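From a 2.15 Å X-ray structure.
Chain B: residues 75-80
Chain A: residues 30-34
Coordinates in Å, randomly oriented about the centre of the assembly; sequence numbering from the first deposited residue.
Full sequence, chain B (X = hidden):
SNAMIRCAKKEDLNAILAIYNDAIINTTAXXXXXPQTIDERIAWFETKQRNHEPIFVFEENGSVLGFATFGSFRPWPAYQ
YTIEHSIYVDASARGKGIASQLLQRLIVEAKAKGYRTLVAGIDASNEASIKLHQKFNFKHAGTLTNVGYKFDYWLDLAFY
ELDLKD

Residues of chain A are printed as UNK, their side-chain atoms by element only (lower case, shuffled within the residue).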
# COMPACT_ATOMS: atom_id res chain seq x y z
N PRO B 75 -21.84 -6.42 3.08
CA PRO B 75 -22.82 -6.94 4.05
C PRO B 75 -22.19 -7.62 5.27
O PRO B 75 -22.19 -8.85 5.40
CB PRO B 75 -23.60 -7.97 3.23
CG PRO B 75 -22.57 -8.51 2.28
CD PRO B 75 -21.59 -7.38 1.99
N TRP B 76 -21.65 -6.80 6.17
CA TRP B 76 -21.15 -7.26 7.45
C TRP B 76 -21.40 -6.08 8.38
O TRP B 76 -21.26 -4.93 7.95
CB TRP B 76 -19.65 -7.60 7.39
CG TRP B 76 -19.30 -8.94 6.77
CD1 TRP B 76 -19.21 -10.13 7.42
CD2 TRP B 76 -18.97 -9.20 5.40
NE1 TRP B 76 -18.86 -11.12 6.53
CE2 TRP B 76 -18.71 -10.58 5.29
CE3 TRP B 76 -18.89 -8.40 4.25
CZ2 TRP B 76 -18.37 -11.19 4.07
CZ3 TRP B 76 -18.54 -9.00 3.04
CH2 TRP B 76 -18.29 -10.38 2.96
N PRO B 77 -21.77 -6.35 9.64
CA PRO B 77 -22.17 -5.33 10.62
C PRO B 77 -21.19 -4.16 10.80
O PRO B 77 -21.64 -3.03 10.94
CB PRO B 77 -22.28 -6.12 11.93
CG PRO B 77 -22.67 -7.50 11.48
CD PRO B 77 -21.91 -7.72 10.19
N ALA B 78 -19.88 -4.42 10.82
CA ALA B 78 -18.92 -3.34 11.01
C ALA B 78 -18.80 -2.34 9.85
O ALA B 78 -18.05 -1.36 9.95
CB ALA B 78 -17.54 -3.88 11.37
N TYR B 79 -19.49 -2.62 8.74
CA TYR B 79 -19.54 -1.66 7.62
C TYR B 79 -20.69 -0.68 7.81
O TYR B 79 -21.10 0.02 6.88
CB TYR B 79 -19.73 -2.37 6.28
CG TYR B 79 -18.53 -3.14 5.80
CD1 TYR B 79 -18.38 -4.49 6.08
CD2 TYR B 79 -17.53 -2.50 5.06
CE1 TYR B 79 -17.27 -5.19 5.64
CE2 TYR B 79 -16.42 -3.19 4.62
CZ TYR B 79 -16.30 -4.53 4.91
OH TYR B 79 -15.19 -5.21 4.46
N GLN B 80 -21.19 -0.63 9.04
CA GLN B 80 -22.38 0.15 9.40
C GLN B 80 -22.35 1.61 8.93
O GLN B 80 -23.36 2.15 8.49
CB GLN B 80 -22.61 0.10 10.91
CG GLN B 80 -23.43 1.24 11.47
CD GLN B 80 -24.89 0.88 11.70
OE1 GLN B 80 -25.31 -0.25 11.46
NE2 GLN B 80 -25.67 1.86 12.17
N UNK A 30 -12.81 -10.39 10.70
CA UNK A 30 -14.22 -10.46 10.34
C UNK A 30 -14.87 -9.16 10.81
O UNK A 30 -14.85 -8.85 12.00
c UNK A 30 -14.14 -12.93 10.87
c UNK A 30 -14.93 -11.64 11.04
c UNK A 30 -16.33 -11.82 10.48
N UNK A 31 -15.44 -8.39 9.87
CA UNK A 31 -16.12 -7.15 10.23
C UNK A 31 -17.51 -7.45 10.84
O UNK A 31 -18.54 -6.97 10.37
c UNK A 31 -12.64 -4.05 7.90
c UNK A 31 -15.04 -4.23 7.93
o UNK A 31 -11.47 -3.39 7.56
c UNK A 31 -14.97 -5.44 8.63
c UNK A 31 -13.71 -5.92 8.97
c UNK A 31 -13.88 -3.54 7.55
c UNK A 31 -16.24 -6.20 9.02
c UNK A 31 -12.55 -5.23 8.61
N UNK A 32 -17.51 -8.26 11.89
CA UNK A 32 -18.73 -8.68 12.57
C UNK A 32 -18.52 -8.46 14.06
O UNK A 32 -17.38 -8.48 14.53
c UNK A 32 -19.03 -10.17 12.29
c UNK A 32 -20.28 -10.65 13.05
o UNK A 32 -19.26 -10.34 10.89
N UNK A 33 -19.59 -8.22 14.81
CA UNK A 33 -19.44 -7.98 16.24
C UNK A 33 -19.80 -9.21 17.08
O UNK A 33 -19.07 -9.55 18.01
c UNK A 33 -19.98 -5.50 15.94
c UNK A 33 -18.77 -4.84 16.10
o UNK A 33 -19.21 -1.92 13.91
c UNK A 33 -18.50 -3.64 15.42
c UNK A 33 -20.27 -6.78 16.68
c UNK A 33 -19.46 -3.10 14.58
c UNK A 33 -20.67 -3.74 14.41
c UNK A 33 -20.93 -4.93 15.10
N UNK A 34 -20.92 -9.85 16.74
CA UNK A 34 -21.48 -10.95 17.54
C UNK A 34 -21.04 -12.32 17.03
O UNK A 34 -20.99 -12.54 15.82
c UNK A 34 -25.16 -9.68 17.98
n UNK A 34 -26.01 -8.51 20.06
c UNK A 34 -23.65 -9.73 18.24
c UNK A 34 -23.01 -10.90 17.50
c UNK A 34 -25.82 -8.44 18.58

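Position 30 of chain A carries three side-chain carbons, one bonded to the backbone and bearing the other two. None makes a contact with chain B; the nearest approach is an end carbon 4.5 Å from Trp B76 CD1. A fork at the first carbon with no heteroatom is the signature of valine, so this is Val A30. Its CA-to-CB bond points sideways; the residue is buried, a setting that suits a compact apolar group. Its carbonyl O accepts a weak hydrogen bond from the backbone N of position 32, 2.7 Å away.

Position 31 has one carbon leading to a six-carbon ring that bears an oxygen. Its CA-to-CB bond points toward chain B, and its CB lies 3.5 Å from Ala B78 CB and 4.0 Å from Trp B76 CB. Farther out, a ring carbon sits over one face of the Tyr B79 ring, 3.3 Å from Tyr B79 CZ. The two ring planes meet at 34° with centroids 4.7 Å apart, an oblique packing. The side chain is a phenol, hence Tyr A31. Tyrosine suits this buried place because its broad ring covers apolar surface while its hydroxyl is hydrogen-bonded elsewhere in the structure.

Position 32 shows a first carbon carrying one oxygen and one carbon. The oxygen lies 3.5 Å from Trp B76 CD1, at the edge of the indole and near its plane, and 3.8 Å from Pro B77 CD. That branching defines threonine, Thr A32. The beta-branch places OG1 one bond from CB, within reach of both carbons, and these are packing contacts.

Position 33 again has one carbon and a six-carbon ring bearing oxygen. A ring carbon is 3.6 Å from Pro B77 CB, and the oxygen is 3.2 Å from Ala B78 CA. This is Tyr A33. Although its CA-to-CB bond points sideways, the long side chain brings its end nearer: Tyr A33 CB is 6.8 Å from Ala B78 CA, and the ring carries OH across. The hydroxyl is hydrogen-bonded elsewhere in the structure.

Position 34 has four carbons in a row ending in nitrogen, and none touches chain B. This is lysine. The end of Lys A34 leads away from chain B, and its exposed position suits a charged, flexible chain.

The contact is anchored by one hydrogen bond, from Ala B78 N to Tyr A31 O, 2.9 Å long and nearly straight at 166°. Pro B77 N lies 3.4 Å from Tyr A31 O but has no hydrogen to share. Around this bond, Tyr A31 and Tyr A33 both pack against Ala B78. Ala B78 CB lies 3.5 Å from Tyr A31 CB, where the CA atoms of Ala B78 and Tyr A31 are 4.8 Å apart.

Chain A 30-34: VYTYK
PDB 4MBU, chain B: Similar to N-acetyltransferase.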